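PDB 5N7N: putative cathepsin d from Ixodes ricinus, which is probably an aspartic-type endopeptidase of the cathepsin D kind, captured here as its zymogen and expected to cleave peptide bonds once activated. Local coordinates for residues T252-G257 with G323-E328. Sequence-based numbering, arbitrary orientation.
Sequences TSLITG and GFMGLE
Just beyond the predicted active-site loop of the C-terminal lobe, strand 255-257 pairs in parallel with the end of strand 318-326, Ile255 lying beside Phe324, Thr256 beside Met325 and Gly257 beside Gly326. Four backbone bonds alternate in donor between the strands. Ile255 N gives to Gly323 O at 2.8 Å, and Met325 N returns one to Ile255 O at 2.9 Å. Gly257 N then reaches Met325 O at 3.2 Å, and Leu327 N closes the ladder on Gly257 O. Weaker CA-H contacts run from Phe324 CA to Ile255 O, Thr256 CA to Met325 O and Gly326 CA to Gly257 O.

Ile255 and Phe324 point the same way on the buried face. The isoleucine sends CG2 to the edge of the ring near its plane, 3.7 Å from Phe324 CD1, while its CD1 follows alongside at CE1. Beta-branching suits Ile255 here, since both its branches reach the ring in an interior where Leu303 touches both residues and Tyr308 meets the ring.

In the bilobal pepsin-like fold, the first segment follows the loop that in this family carries Asp-Thr-Gly and here reads Asn-Thr-Gly, Asn249 being a changed residue at the predicted catalytic position. On its other side Thr256 bonds through its backbone to Ile335, so strand 255-257 runs between two partners.

The opposite, less buried face carries Thr256 and Met325. Thr256 suits it by offering a methyl to Leu327, with CG2 a tight 3.4 Å from Leu327 CB. Met325 CG stands between its backbone N and carbonyl carbon (chi1 51°), which brings it 3.8 Å from Leu254 CD1, with SD 4.0 Å from that CD1. Gly257 and Gly326 add no side chains to the buried face; Leu327 also touches Tyr28.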
ATOM      1  N   THR A 252       1.035   1.571  -1.858  1.00 40.01           N
ATOM      2  CA  THR A 252       1.353   2.176  -3.157  1.00 40.14           C
ATOM      3  C   THR A 252       0.137   2.953  -3.701  1.00 40.13           C
ATOM      4  O   THR A 252      -0.968   2.847  -3.159  1.00 40.71           O
ATOM      5  CB  THR A 252       1.892   1.097  -4.149  1.00 39.47           C
ATOM      6  OG1 THR A 252       2.637   1.712  -5.211  1.00 40.76           O
ATOM      7  CG2 THR A 252       0.779   0.229  -4.742  1.00 40.06           C
ATOM      8  N   SER A 253       0.359   3.749  -4.745  1.00 40.80           N
ATOM      9  CA  SER A 253      -0.700   4.536  -5.371  1.00 41.99           C
ATOM     10  C   SER A 253      -1.163   3.946  -6.689  1.00 40.34           C
ATOM     11  O   SER A 253      -2.318   3.536  -6.807  1.00 40.31           O
ATOM     12  CB  SER A 253      -0.256   5.979  -5.579  1.00 44.13           C
ATOM     13  OG  SER A 253      -0.090   6.597  -4.321  1.00 47.44           O
ATOM     14  N   LEU A 254      -0.257   3.878  -7.660  1.00 41.54           N
ATOM     15  CA  LEU A 254      -0.626   3.506  -9.026  1.00 43.76           C
ATOM     16  C   LEU A 254      -1.157   2.072  -9.100  1.00 43.50           C
ATOM     17  O   LEU A 254      -1.005   1.272  -8.167  1.00 41.71           O
ATOM     18  CB  LEU A 254       0.526   3.693 -10.035  1.00 45.22           C
ATOM     19  CG  LEU A 254       1.292   5.036 -10.206  1.00 50.85           C
ATOM     20  CD1 LEU A 254       1.503   5.403 -11.679  1.00 50.87           C
ATOM     21  CD2 LEU A 254       0.659   6.225  -9.494  1.00 50.80           C
ATOM     22  N   ILE A 255      -1.852   1.782 -10.192  1.00 41.80           N
ATOM     23  CA  ILE A 255      -2.192   0.421 -10.521  1.00 40.25           C
ATOM     24  C   ILE A 255      -1.109  -0.049 -11.464  1.00 39.95           C
ATOM     25  O   ILE A 255      -0.714   0.623 -12.412  1.00 41.90           O
ATOM     26  CB  ILE A 255      -3.606   0.282 -11.108  1.00 40.22           C
ATOM     27  CG1 ILE A 255      -4.640   0.431  -9.990  1.00 39.34           C
ATOM     28  CG2 ILE A 255      -3.809  -1.077 -11.779  1.00 40.90           C
ATOM     29  CD1 ILE A 255      -6.011   0.814 -10.509  1.00 40.14           C
ATOM     30  N   THR A 256      -0.638  -1.236 -11.178  1.00 40.29           N
ATOM     31  CA  THR A 256       0.502  -1.785 -11.839  1.00 40.13           C
ATOM     32  C   THR A 256       0.043  -3.121 -12.419  1.00 37.67           C
ATOM     33  O   THR A 256      -0.710  -3.821 -11.770  1.00 34.66           O
ATOM     34  CB  THR A 256       1.633  -1.866 -10.788  1.00 40.83           C
ATOM     35  OG1 THR A 256       2.472  -0.706 -10.916  1.00 41.31           O
ATOM     36  CG2 THR A 256       2.428  -3.052 -10.956  1.00 42.08           C
ATOM     37  N   GLY A 257       0.476  -3.451 -13.632  1.00 39.83           N
ATOM     38  CA  GLY A 257       0.125  -4.736 -14.263  1.00 40.68           C
ATOM     39  C   GLY A 257       1.168  -5.204 -15.262  1.00 40.71           C
ATOM     40  O   GLY A 257       2.186  -4.540 -15.423  1.00 40.80           O
ATOM     41  N   GLY A 323      -2.816   6.753 -14.124  1.00 44.07           N
ATOM     42  CA  GLY A 323      -2.563   5.989 -12.904  1.00 44.77           C
ATOM     43  C   GLY A 323      -2.350   4.493 -13.104  1.00 42.19           C
ATOM     44  O   GLY A 323      -2.445   3.738 -12.138  1.00 41.14           O
ATOM     45  N   PHE A 324      -2.087   4.066 -14.342  1.00 43.30           N
ATOM     46  CA  PHE A 324      -1.726   2.684 -14.663  1.00 43.15           C
ATOM     47  C   PHE A 324      -0.336   2.677 -15.266  1.00 42.01           C
ATOM     48  O   PHE A 324      -0.084   3.420 -16.226  1.00 41.29           O
ATOM     49  CB  PHE A 324      -2.688   2.089 -15.704  1.00 42.64           C
ATOM     50  CG  PHE A 324      -4.139   2.196 -15.335  1.00 41.21           C
ATOM     51  CD1 PHE A 324      -4.747   1.224 -14.546  1.00 42.81           C
ATOM     52  CD2 PHE A 324      -4.911   3.253 -15.804  1.00 42.36           C
ATOM     53  CE1 PHE A 324      -6.094   1.321 -14.210  1.00 42.64           C
ATOM     54  CE2 PHE A 324      -6.257   3.350 -15.483  1.00 41.77           C
ATOM     55  CZ  PHE A 324      -6.850   2.388 -14.680  1.00 41.31           C
ATOM     56  N   MET A 325       0.565   1.859 -14.721  1.00 42.33           N
ATOM     57  CA  MET A 325       1.809   1.552 -15.444  1.00 46.31           C
ATOM     58  C   MET A 325       2.250   0.099 -15.352  1.00 42.26           C
ATOM     59  O   MET A 325       1.838  -0.665 -14.477  1.00 37.67           O
ATOM     60  CB  MET A 325       2.967   2.502 -15.104  1.00 51.96           C
ATOM     61  CG  MET A 325       3.276   2.697 -13.636  1.00 56.01           C
ATOM     62  SD  MET A 325       4.670   3.844 -13.481  1.00 61.89           S
ATOM     63  CE  MET A 325       6.054   2.750 -13.816  1.00 57.33           C
ATOM     64  N   GLY A 326       3.050  -0.272 -16.345  1.00 40.55           N
ATOM     65  CA  GLY A 326       3.560  -1.617 -16.461  1.00 43.24           C
ATOM     66  C   GLY A 326       4.634  -1.855 -15.419  1.00 45.17           C
ATOM     67  O   GLY A 326       5.457  -0.971 -15.154  1.00 41.73           O
ATOM     68  N   LEU A 327       4.586  -3.030 -14.803  1.00 45.62           N
ATOM     69  CA  LEU A 327       5.679  -3.537 -14.008  1.00 46.44           C
ATOM     70  C   LEU A 327       5.741  -5.031 -14.197  1.00 47.60           C
ATOM     71  O   LEU A 327       4.848  -5.756 -13.746  1.00 47.04           O
ATOM     72  CB  LEU A 327       5.458  -3.235 -12.536  1.00 48.19           C
ATOM     73  CG  LEU A 327       6.461  -3.797 -11.532  1.00 46.93           C
ATOM     74  CD1 LEU A 327       7.886  -3.442 -11.931  1.00 50.13           C
ATOM     75  CD2 LEU A 327       6.135  -3.250 -10.157  1.00 45.91           C
ATOM     76  N   GLU A 328       6.796  -5.489 -14.858  1.00 50.41           N
ATOM     77  CA  GLU A 328       6.997  -6.917 -15.074  1.00 54.09           C
ATOM     78  C   GLU A 328       7.511  -7.605 -13.802  1.00 54.75           C
ATOM     79  O   GLU A 328       8.427  -7.116 -13.125  1.00 56.14           O
ATOM     80  CB  GLU A 328       7.984  -7.156 -16.217  1.00 56.55           C
ATOM     81  CG  GLU A 328       8.085  -8.606 -16.690  1.00 57.24           C
ATOM     82  CD  GLU A 328       9.275  -8.826 -17.603  1.00 58.77           C
ATOM     83  OE1 GLU A 328       9.604  -9.992 -17.900  1.00 61.02           O
ATOM     84  OE2 GLU A 328       9.899  -7.830 -18.015  1.00 59.74           O
TER